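Local structure of BauA (Acinetobacter baumannii, 6HCP) at residues Ser131-Gly136 / Asn207-Asp212; Ala174-Thr179 / Gly188-Gly193; Glu223-Ser228 / Asp246-Val251. The protein takes up iron across the outer membrane as a TonB-dependent receptor for the siderophore complex ferric preacinetobactin. All coordinates share one frame; numbering follows the deposited sequence.

In the fold
The chain reaches the plug segment 131-136 first, and its partner, strand 202-212 of the barrel, follows some 70 residues later. Contact 1 thus closes a long loop and ties plug to barrel wall. Contact 2 is nested inside that loop. It closes the hairpin of strands 173-181 and 184-196. Contact 3 follows in series and closes the next hairpin, strands 221-234 and 238-252. Strand 202-212 lies between the two hairpins and pairs with both. Asn207 of contact 1 meets His189 of contact 2, and the backbone of Met209 pairs with Leu226 of contact 3. Contacts 2 and 3 do not touch each other.

Contact 1: residues Ser131-Gly136 / Asn207-Asp212. With C8E ((hydroxyethyloxy)tri(ethyloxy)octane), chain B.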
loop_
_atom_site.group_PDB
_atom_site.type_symbol
_atom_site.label_atom_id
_atom_site.label_comp_id
_atom_site.label_asym_id
_atom_site.label_seq_id
_atom_site.Cartn_x
_atom_site.Cartn_y
_atom_site.Cartn_z
ATOM N N SER A 131 -17.909 -22.403 -5.172
ATOM C CA SER A 131 -17.193 -21.580 -6.168
ATOM C C SER A 131 -18.084 -21.404 -7.393
ATOM O O SER A 131 -18.792 -22.321 -7.806
ATOM C CB SER A 131 -15.831 -22.174 -6.516
ATOM O OG SER A 131 -15.009 -21.192 -7.150
ATOM N N PRO A 132 -18.243 -20.175 -7.908
ATOM C CA PRO A 132 -19.343 -19.907 -8.833
ATOM C C PRO A 132 -19.117 -20.093 -10.346
ATOM O O PRO A 132 -19.971 -19.646 -11.139
ATOM C CB PRO A 132 -19.639 -18.426 -8.576
ATOM C CG PRO A 132 -18.309 -17.844 -8.160
ATOM C CD PRO A 132 -17.620 -18.943 -7.387
ATOM N N GLU A 133 -18.097 -20.862 -10.734
ATOM C CA GLU A 133 -17.713 -20.959 -12.164
ATOM C C GLU A 133 -18.796 -21.646 -13.006
ATOM O O GLU A 133 -18.827 -21.470 -14.211
ATOM C CB GLU A 133 -16.396 -21.714 -12.325
ATOM C CG GLU A 133 -15.188 -20.861 -11.983
ATOM C CD GLU A 133 -14.860 -20.816 -10.503
ATOM O OE1 GLU A 133 -15.583 -21.477 -9.697
ATOM O OE2 GLU A 133 -13.828 -20.203 -10.156
ATOM N N MET A 134 -19.652 -22.460 -12.396
ATOM C CA MET A 134 -20.601 -23.237 -13.208
ATOM C C MET A 134 -21.948 -22.528 -13.355
ATOM O O MET A 134 -22.870 -23.089 -13.962
ATOM C CB MET A 134 -20.795 -24.651 -12.649
ATOM C CG MET A 134 -21.392 -24.716 -11.263
ATOM S SD MET A 134 -21.573 -26.440 -10.688
ATOM C CE MET A 134 -23.073 -26.919 -11.524
ATOM N N PHE A 135 -22.059 -21.265 -12.915
ATOM C CA PHE A 135 -23.372 -20.620 -12.921
ATOM C C PHE A 135 -23.444 -19.468 -13.916
ATOM O O PHE A 135 -22.568 -18.589 -13.952
ATOM C CB PHE A 135 -23.762 -20.201 -11.501
ATOM C CG PHE A 135 -23.707 -21.349 -10.530
ATOM C CD1 PHE A 135 -24.609 -22.400 -10.629
ATOM C CD2 PHE A 135 -22.731 -21.404 -9.542
ATOM C CE1 PHE A 135 -24.493 -23.510 -9.806
ATOM C CE2 PHE A 135 -22.637 -22.501 -8.702
ATOM C CZ PHE A 135 -23.500 -23.563 -8.849
ATOM N N GLY A 136 -24.587 -19.401 -14.603
ATOM C CA GLY A 136 -24.950 -18.296 -15.473
ATOM C C GLY A 136 -25.572 -17.137 -14.711
ATOM O O GLY A 136 -25.488 -15.983 -15.137
ATOM N N ASN A 207 -17.376 -27.012 -17.521
ATOM C CA ASN A 207 -16.472 -26.115 -16.821
ATOM C C ASN A 207 -15.520 -26.956 -15.987
ATOM O O ASN A 207 -15.928 -27.944 -15.364
ATOM C CB ASN A 207 -17.227 -25.090 -15.967
ATOM C CG ASN A 207 -17.847 -23.981 -16.774
ATOM O OD1 ASN A 207 -17.284 -22.890 -16.871
ATOM N ND2 ASN A 207 -19.003 -24.250 -17.370
ATOM N N GLY A 208 -14.242 -26.561 -15.986
ATOM C CA GLY A 208 -13.247 -27.146 -15.131
ATOM C C GLY A 208 -12.378 -26.061 -14.512
ATOM O O GLY A 208 -12.043 -25.093 -15.171
ATOM N N MET A 209 -12.164 -26.146 -13.198
ATOM C CA MET A 209 -11.417 -25.123 -12.462
ATOM C C MET A 209 -10.564 -25.804 -11.399
ATOM O O MET A 209 -10.924 -26.838 -10.809
ATOM C CB MET A 209 -12.375 -24.098 -11.850
ATOM C CG MET A 209 -11.708 -23.043 -10.946
ATOM S SD MET A 209 -11.347 -23.689 -9.316
ATOM C CE MET A 209 -12.991 -23.829 -8.599
ATOM N N TYR A 210 -9.342 -25.293 -11.256
ATOM C CA TYR A 210 -8.458 -25.715 -10.201
ATOM C C TYR A 210 -7.703 -24.475 -9.732
ATOM O O TYR A 210 -7.241 -23.710 -10.546
ATOM C CB TYR A 210 -7.458 -26.783 -10.668
ATOM C CG TYR A 210 -6.508 -27.257 -9.598
ATOM C CD1 TYR A 210 -6.988 -27.942 -8.499
ATOM C CD2 TYR A 210 -5.153 -26.963 -9.620
ATOM C CE1 TYR A 210 -6.166 -28.339 -7.463
ATOM C CE2 TYR A 210 -4.312 -27.345 -8.582
ATOM C CZ TYR A 210 -4.816 -28.068 -7.513
ATOM O OH TYR A 210 -4.051 -28.474 -6.454
ATOM N N ARG A 211 -7.571 -24.310 -8.422
ATOM C CA ARG A 211 -6.630 -23.335 -7.916
ATOM C C ARG A 211 -6.079 -23.809 -6.582
ATOM O O ARG A 211 -6.721 -24.569 -5.852
ATOM C CB ARG A 211 -7.241 -21.931 -7.875
ATOM C CG ARG A 211 -8.487 -21.789 -7.036
ATOM C CD ARG A 211 -9.048 -20.385 -7.188
ATOM N NE ARG A 211 -10.296 -20.354 -6.469
ATOM C CZ ARG A 211 -11.496 -20.475 -7.025
ATOM N NH1 ARG A 211 -12.553 -20.570 -6.234
ATOM N NH2 ARG A 211 -11.637 -20.358 -8.337
ATOM N N ASP A 212 -4.846 -23.379 -6.283
ATOM C CA ASP A 212 -4.189 -23.846 -5.098
ATOM C C ASP A 212 -3.054 -22.884 -4.761
ATOM O O ASP A 212 -2.407 -22.345 -5.658
ATOM C CB ASP A 212 -3.627 -25.262 -5.319
ATOM C CG ASP A 212 -3.032 -25.919 -4.088
ATOM O OD1 ASP A 212 -3.671 -25.853 -3.023
ATOM O OD2 ASP A 212 -1.858 -26.350 -4.176
HETATM C C1 C8E B . -11.945 -33.433 -7.124
HETATM C C2 C8E B . -12.883 -32.356 -7.628
HETATM C C3 C8E B . -12.947 -32.265 -9.153
HETATM C C4 C8E B . -11.569 -32.094 -9.789
HETATM C C5 C8E B . -11.670 -31.647 -11.248
HETATM C C6 C8E B . -10.433 -30.866 -11.676
HETATM C C7 C8E B . -10.609 -30.207 -13.039
HETATM C C8 C8E B . -9.322 -29.501 -13.463
HETATM O O9 C8E B . -9.607 -28.409 -14.346
HETATM C C10 C8E B . -8.456 -27.662 -14.738
HETATM C C11 C8E B . -8.801 -26.833 -15.956
HETATM O O12 C8E B . -8.046 -25.629 -15.932
#
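Arg211 and Glu133 reach toward each other tip to tip across the interface between barrel wall and plug. Their flat ends are nearly coplanar, with carboxylate and guanidinium planes 29° apart. Arg211 NH2 forms a salt bridge of 2.9 Å to Glu133 OE2, which it meets on the syn side. The neighbouring nitrogen, Arg211 NH1, gives a nearly straight hydrogen bond (166°) to Ser131 OG at 2.7 Å. Both partners lie close to the guanidinium plane, at its edge. The Arg211 chain is extended from CG to NE, which lets it reach the plug.

Ser131 OG also donates to Glu133 OE1 at 2.6 Å, using the syn lone pair of that oxygen. The three groups therefore form a closed ring of polar bonds. Each carboxylate oxygen has its own donor, and this fixes the rotation of the group. Glu133 is bent at chi2 (84°), which turns CD away from a fully extended course. This buried salt bridge, with serine as second partner, belongs to the plug-barrel interface of a TonB-dependent receptor.

Met209 crosses Glu133 at about a right angle. Its CG packs on Glu133 OE2 at 3.6 Å. The chain then bends twice, and CE comes to rest 3.6 Å from Ser131 OG. At the other end Asn207 OD1 sits 3.4 Å from Glu133 O. Both are acceptors, and Lys166 bonds to Glu133 O and weakly to Asn207 OD1. The main partner of Asn207 OD1 is His189.

Asn207, Met209 and Arg211, every second residue of strand 202-212, point toward the plug, while a detergent molecule lies by the backbone of Gly208 and Met209. That strand is flanked by 184-196 and 221-234. Segment 131-136 runs into the start of plug strand 135-142, which pairs with strand 159-165.

Contact 2: residues Ala174-Thr179 / Gly188-Gly193; sequences ARLTTT and GHVDVG. With EDO (1,2-ethanediol), chain R.
Backbone hydrogen bonds join Arg175 with Asp191 and Thr177 with His189. Each is an antiparallel hydrogen-bonded pair with both N-H groups in use. The bonds from Arg175 N to Asp191 O and from His189 N to Thr177 O are both 2.8 Å long. CA-H...O contacts flank these bonds. The one from Val190 CA to Arg175 O, at 3.4 Å, lies between the two pairs.

Apolar contact is confined to the face carrying Ala174, Leu176, Val190 and Val192. Leu176 crosses Val190 obliquely, with CD1 3.6 Å from Val190 CG2. Val190 has two conformers, so this contact is tentative and holds for the conformer given. Ala174 CB touches Val192 CG1 at 3.9 Å. A detergent molecule also touches Val190, consistent with this face being turned to the membrane.

Polar groups occupy the other face. A water takes part in a hydrogen bond with Thr177 OG1 at 2.7 Å and donates to His189 O at 3.0 Å, bridging the strands. The polar ends find partners beyond the pair. Arg175 forms a salt bridge with Asp705, Asp191 with Lys166 and Arg205, and His189 NE2 turns to Asn207.

Segments 174-179 and 188-193 run antiparallel, at 167°, and belong to the first hairpin of the barrel. Strand 173-181 also pairs with the C-terminal strand 697-705, which closes the cylinder as in other TonB-dependent receptors.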
loop_
_atom_site.group_PDB
_atom_site.type_symbol
_atom_site.label_atom_id
_atom_site.label_comp_id
_atom_site.label_asym_id
_atom_site.label_seq_id
_atom_site.Cartn_x
_atom_site.Cartn_y
_atom_site.Cartn_z
ATOM N N ALA A 174 -15.213 -21.484 -26.302
ATOM C CA ALA A 174 -14.154 -22.036 -25.495
ATOM C C ALA A 174 -13.309 -20.903 -24.904
ATOM O O ALA A 174 -12.819 -20.035 -25.628
ATOM C CB ALA A 174 -13.315 -22.994 -26.303
ATOM N N ARG A 175 -13.254 -20.850 -23.571
ATOM C CA ARG A 175 -12.582 -19.762 -22.882
ATOM C C ARG A 175 -11.675 -20.360 -21.809
ATOM O O ARG A 175 -12.074 -21.270 -21.098
ATOM C CB ARG A 175 -13.589 -18.757 -22.315
ATOM C CG ARG A 175 -12.961 -17.710 -21.400
ATOM C CD ARG A 175 -14.004 -16.774 -20.834
ATOM N NE ARG A 175 -14.526 -15.939 -21.888
ATOM C CZ ARG A 175 -15.657 -15.266 -21.839
ATOM N NH1 ARG A 175 -16.392 -15.274 -20.736
ATOM N NH2 ARG A 175 -16.062 -14.617 -22.916
ATOM N N LEU A 176 -10.409 -19.928 -21.812
ATOM C CA LEU A 176 -9.492 -20.233 -20.754
ATOM C C LEU A 176 -9.207 -18.955 -19.954
ATOM O O LEU A 176 -8.901 -17.913 -20.528
ATOM C CB LEU A 176 -8.202 -20.809 -21.341
ATOM C CG LEU A 176 -7.064 -20.977 -20.343
ATOM C CD1 LEU A 176 -7.380 -22.080 -19.347
ATOM C CD2 LEU A 176 -5.752 -21.262 -21.057
ATOM N N THR A 177 -9.227 -19.092 -18.625
ATOM C CA THR A 177 -8.900 -18.013 -17.694
ATOM C C THR A 177 -7.832 -18.518 -16.717
ATOM O O THR A 177 -7.939 -19.605 -16.167
ATOM C CB THR A 177 -10.147 -17.531 -16.937
ATOM O OG1 THR A 177 -11.182 -17.199 -17.857
ATOM C CG2 THR A 177 -9.871 -16.321 -16.069
ATOM N N THR A 178 -6.758 -17.739 -16.538
ATOM C CA THR A 178 -5.795 -18.030 -15.490
ATOM C C THR A 178 -5.985 -17.006 -14.366
ATOM O O THR A 178 -6.402 -15.877 -14.612
ATOM C CB THR A 178 -4.341 -18.032 -15.986
ATOM O OG1 THR A 178 -4.095 -16.749 -16.555
ATOM C CG2 THR A 178 -4.064 -19.155 -16.964
ATOM N N THR A 179 -5.721 -17.452 -13.137
ATOM C CA THR A 179 -5.990 -16.650 -11.950
ATOM C C THR A 179 -4.764 -16.654 -11.037
ATOM O O THR A 179 -4.090 -17.672 -10.837
ATOM C CB THR A 179 -7.264 -17.100 -11.200
ATOM O OG1 THR A 179 -7.124 -18.400 -10.632
ATOM C CG2 THR A 179 -8.485 -17.111 -12.086
ATOM N N GLY A 188 -6.642 -22.007 -12.825
ATOM C CA GLY A 188 -7.183 -21.823 -14.131
ATOM C C GLY A 188 -8.595 -22.350 -14.198
ATOM O O GLY A 188 -8.979 -23.231 -13.405
ATOM N N HIS A 189 -9.305 -21.881 -15.217
ATOM C CA HIS A 189 -10.687 -22.204 -15.442
ATOM C C HIS A 189 -10.925 -22.307 -16.949
ATOM O O HIS A 189 -10.668 -21.357 -17.684
ATOM C CB HIS A 189 -11.573 -21.119 -14.810
ATOM C CG HIS A 189 -13.010 -21.205 -15.191
ATOM N ND1 HIS A 189 -13.805 -20.084 -15.299
ATOM C CD2 HIS A 189 -13.810 -22.277 -15.418
ATOM C CE1 HIS A 189 -15.036 -20.449 -15.630
ATOM N NE2 HIS A 189 -15.070 -21.797 -15.650
ATOM N N VAL A 190 -11.427 -23.469 -17.375
ATOM C CA VAL A 190 -11.843 -23.703 -18.743
ATOM C C VAL A 190 -13.371 -23.785 -18.789
ATOM O O VAL A 190 -13.989 -24.408 -17.925
ATOM C CB VAL A 190 -11.203 -24.989 -19.291
ATOM C CG1 VAL A 190 -11.888 -25.458 -20.565
ATOM C CG2 VAL A 190 -9.709 -24.810 -19.501
ATOM N N ASP A 191 -13.950 -23.099 -19.781
ATOM C CA ASP A 191 -15.378 -23.057 -20.016
ATOM C C ASP A 191 -15.602 -23.318 -21.513
ATOM O O ASP A 191 -15.136 -22.535 -22.346
ATOM C CB ASP A 191 -15.965 -21.705 -19.604
ATOM C CG ASP A 191 -17.485 -21.645 -19.615
ATOM O OD1 ASP A 191 -18.116 -22.681 -19.950
ATOM O OD2 ASP A 191 -18.035 -20.583 -19.254
ATOM N N VAL A 192 -16.249 -24.440 -21.850
ATOM C CA VAL A 192 -16.427 -24.834 -23.267
ATOM C C VAL A 192 -17.879 -25.248 -23.506
ATOM O O VAL A 192 -18.474 -25.941 -22.680
ATOM C CB VAL A 192 -15.468 -25.974 -23.663
ATOM C CG1 VAL A 192 -14.015 -25.570 -23.511
ATOM C CG2 VAL A 192 -15.740 -27.252 -22.898
ATOM N N GLY A 193 -18.447 -24.781 -24.619
ATOM C CA GLY A 193 -19.790 -25.155 -25.006
ATOM C C GLY A 193 -19.907 -25.403 -26.505
ATOM O O GLY A 193 -19.219 -24.772 -27.313
HETATM C C1 EDO R . -3.097 -14.368 -14.248
HETATM O O1 EDO R . -2.479 -15.602 -13.846
HETATM C C2 EDO R . -2.213 -13.178 -13.908
HETATM O O2 EDO R . -0.840 -13.520 -14.070
HETATM O O HOH W 1 -12.707 -19.309 -18.419
#

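Contact 3: residues Glu223-Ser228 / Asp246-Val251. With C8E ((hydroxyethyloxy)tri(ethyloxy)octane), chain B; EDO (1,2-ethanediol), chain Z.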
loop_
_atom_site.group_PDB
_atom_site.type_symbol
_atom_site.label_atom_id
_atom_site.label_comp_id
_atom_site.label_asym_id
_atom_site.label_seq_id
_atom_site.Cartn_x
_atom_site.Cartn_y
_atom_site.Cartn_z
ATOM N N GLU A 223 -7.325 -24.377 -1.570
ATOM C CA GLU A 223 -7.414 -25.224 -2.742
ATOM C C GLU A 223 -8.894 -25.407 -3.112
ATOM O O GLU A 223 -9.758 -25.611 -2.242
ATOM C CB GLU A 223 -6.698 -26.545 -2.477
ATOM C CG GLU A 223 -6.804 -27.512 -3.643
ATOM C CD GLU A 223 -6.324 -28.929 -3.374
ATOM O OE1 GLU A 223 -6.202 -29.320 -2.180
ATOM O OE2 GLU A 223 -6.104 -29.653 -4.365
ATOM N N SER A 224 -9.213 -25.126 -4.372
ATOM C CA SER A 224 -10.544 -25.374 -4.912
ATOM C C SER A 224 -10.417 -26.197 -6.190
ATOM O O SER A 224 -9.479 -26.001 -6.974
ATOM C CB SER A 224 -11.276 -24.080 -5.180
ATOM O OG SER A 224 -11.270 -23.238 -4.040
ATOM N N ARG A 225 -11.438 -27.006 -6.457
ATOM C CA ARG A 225 -11.521 -27.744 -7.708
ATOM C C ARG A 225 -12.995 -27.874 -8.073
ATOM O O ARG A 225 -13.821 -28.120 -7.205
ATOM C CB ARG A 225 -10.973 -29.175 -7.612
ATOM C CG ARG A 225 -9.567 -29.342 -7.063
ATOM C CD ARG A 225 -9.028 -30.746 -7.359
ATOM N NE ARG A 225 -7.820 -31.079 -6.598
ATOM C CZ ARG A 225 -7.476 -32.301 -6.190
ATOM N NH1 ARG A 225 -8.220 -33.346 -6.516
ATOM N NH2 ARG A 225 -6.475 -32.444 -5.336
ATOM N N LEU A 226 -13.281 -27.794 -9.367
ATOM C CA LEU A 226 -14.627 -28.000 -9.873
ATOM C C LEU A 226 -14.572 -28.620 -11.267
ATOM O O LEU A 226 -13.806 -28.196 -12.137
ATOM C CB LEU A 226 -15.347 -26.656 -9.916
ATOM C CG LEU A 226 -16.769 -26.684 -10.469
ATOM C CD1 LEU A 226 -17.677 -27.482 -9.547
ATOM C CD2 LEU A 226 -17.300 -25.266 -10.648
ATOM N N PHE A 227 -15.467 -29.581 -11.485
ATOM C CA PHE A 227 -15.787 -30.074 -12.806
ATOM C C PHE A 227 -17.307 -30.142 -12.910
ATOM O O PHE A 227 -17.947 -30.713 -12.031
ATOM C CB PHE A 227 -15.127 -31.432 -13.048
ATOM C CG PHE A 227 -15.454 -32.045 -14.388
ATOM C CD1 PHE A 227 -14.855 -31.571 -15.546
ATOM C CD2 PHE A 227 -16.405 -33.046 -14.502
ATOM C CE1 PHE A 227 -15.199 -32.087 -16.787
ATOM C CE2 PHE A 227 -16.747 -33.562 -15.743
ATOM C CZ PHE A 227 -16.161 -33.063 -16.884
ATOM N N SER A 228 -17.862 -29.484 -13.927
ATOM C CA SER A 228 -19.299 -29.411 -14.105
ATOM C C SER A 228 -19.689 -29.726 -15.550
ATOM O O SER A 228 -18.964 -29.397 -16.482
ATOM C CB SER A 228 -19.853 -28.070 -13.689
ATOM O OG SER A 228 -19.472 -27.046 -14.589
ATOM N N ASP A 246 -18.619 -32.056 -9.593
ATOM C CA ASP A 246 -17.775 -32.632 -8.591
ATOM C C ASP A 246 -16.856 -31.509 -8.099
ATOM O O ASP A 246 -16.203 -30.846 -8.934
ATOM C CB ASP A 246 -16.985 -33.795 -9.202
ATOM C CG ASP A 246 -16.087 -34.577 -8.261
ATOM O OD1 ASP A 246 -16.039 -34.271 -7.057
ATOM O OD2 ASP A 246 -15.402 -35.482 -8.760
ATOM N N ALA A 247 -16.894 -31.235 -6.788
ATOM C CA ALA A 247 -16.204 -30.046 -6.221
ATOM C C ALA A 247 -15.365 -30.459 -5.019
ATOM O O ALA A 247 -15.698 -31.384 -4.282
ATOM C CB ALA A 247 -17.199 -28.962 -5.852
ATOM N N LEU A 248 -14.302 -29.679 -4.787
ATOM C CA LEU A 248 -13.466 -29.798 -3.616
ATOM C C LEU A 248 -13.186 -28.381 -3.098
ATOM O O LEU A 248 -12.965 -27.475 -3.901
ATOM C CB LEU A 248 -12.153 -30.488 -3.993
ATOM C CG LEU A 248 -11.038 -30.371 -2.958
ATOM C CD1 LEU A 248 -11.284 -31.320 -1.801
ATOM C CD2 LEU A 248 -9.676 -30.650 -3.578
ATOM N N ASP A 249 -13.254 -28.226 -1.778
ATOM C CA ASP A 249 -12.870 -27.000 -1.075
ATOM C C ASP A 249 -11.983 -27.429 0.088
ATOM O O ASP A 249 -12.351 -28.323 0.871
ATOM C CB ASP A 249 -14.110 -26.218 -0.621
ATOM C CG ASP A 249 -13.804 -24.962 0.191
ATOM O OD1 ASP A 249 -13.579 -23.915 -0.434
ATOM O OD2 ASP A 249 -13.586 -25.092 1.402
ATOM N N HIS A 250 -10.776 -26.856 0.156
ATOM C CA HIS A 250 -9.803 -27.227 1.163
ATOM C C HIS A 250 -9.059 -25.977 1.638
ATOM O O HIS A 250 -8.512 -25.248 0.823
ATOM C CB HIS A 250 -8.825 -28.276 0.612
ATOM C CG HIS A 250 -7.810 -28.728 1.608
ATOM N ND1 HIS A 250 -7.859 -29.974 2.200
ATOM C CD2 HIS A 250 -6.758 -28.089 2.163
ATOM C CE1 HIS A 250 -6.854 -30.099 3.044
ATOM N NE2 HIS A 250 -6.158 -28.957 3.034
ATOM N N VAL A 251 -9.017 -25.774 2.957
ATOM C CA VAL A 251 -8.267 -24.666 3.546
ATOM C C VAL A 251 -7.323 -25.249 4.592
ATOM O O VAL A 251 -7.737 -25.954 5.495
ATOM C CB VAL A 251 -9.160 -23.588 4.185
ATOM C CG1 VAL A 251 -8.323 -22.429 4.726
ATOM C CG2 VAL A 251 -10.220 -23.091 3.220
HETATM C C1 C8E B . -11.945 -33.433 -7.124
HETATM C C2 C8E B . -12.883 -32.356 -7.628
HETATM C C3 C8E B . -12.947 -32.265 -9.153
HETATM C C4 C8E B . -11.569 -32.094 -9.789
HETATM C C5 C8E B . -11.670 -31.647 -11.248
HETATM C C6 C8E B . -10.433 -30.866 -11.676
HETATM C C7 C8E B . -10.609 -30.207 -13.039
HETATM C C8 C8E B . -9.322 -29.501 -13.463
HETATM O O9 C8E B . -9.607 -28.409 -14.346
HETATM C C10 C8E B . -8.456 -27.662 -14.738
HETATM C C11 C8E B . -8.801 -26.833 -15.956
HETATM O O12 C8E B . -8.046 -25.629 -15.932
HETATM C C1 EDO Z . -15.280 -26.329 3.961
HETATM O O1 EDO Z . -14.124 -26.897 3.304
HETATM C C2 EDO Z . -16.062 -25.492 2.992
HETATM O O2 EDO Z . -16.734 -26.344 2.046
HETATM O O HOH W 2 -13.592 -23.405 -2.892
#
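Glu223 OE2 lies 3.8 Å from Leu248 CD2 and is gripped by three polar groups. Arg225 NH2 makes a salt bridge to Glu223 OE2 at 3.0 Å, on the syn side, and Arg225 NE adds a weak bond. Tyr210 OH of the preceding strand 202-212 is the third partner. These bonds hold the carboxylate close beside the guanidinium.

Leu248 lies alongside Arg225, both side chains pointing the same way. Its CD2 covers one face of the guanidinium, offset toward the rim, and comes within 3.6 Å of Arg225 NE. Arg225 CG, anti to the carbonyl carbon (chi1 -53°), lies 3.7 Å from Leu248 CD2. On the same side of the sheet as Arg225 and Leu248, a detergent tail runs past Arg225 and Asp246, with C8E C4 3.7 Å from Arg225 CB.

The two strands form an antiparallel hairpin of the beta-barrel. Three hydrogen-bonded pairs, Glu223 with His250, Arg225 with Leu248 and Phe227 with Asp246, hold it together. The bond from Glu223 N to His250 O is almost straight, at 178°. The bonds of the Arg225 and Leu248 pair have their donors tilted from the carbonyl planes.

Ser224, Leu226, Ala247 and Asp249 face the barrel interior. Leu226 CD1 rests on Ala247 CB at 4.0 Å. One water links Ser224 OG to Asp249 OD1. An ethanediol hydroxyl, EDO O1, donates to Asp249 OD2 at 2.7 Å. The same carboxylate oxygen forms a salt bridge with Arg129 of the plug.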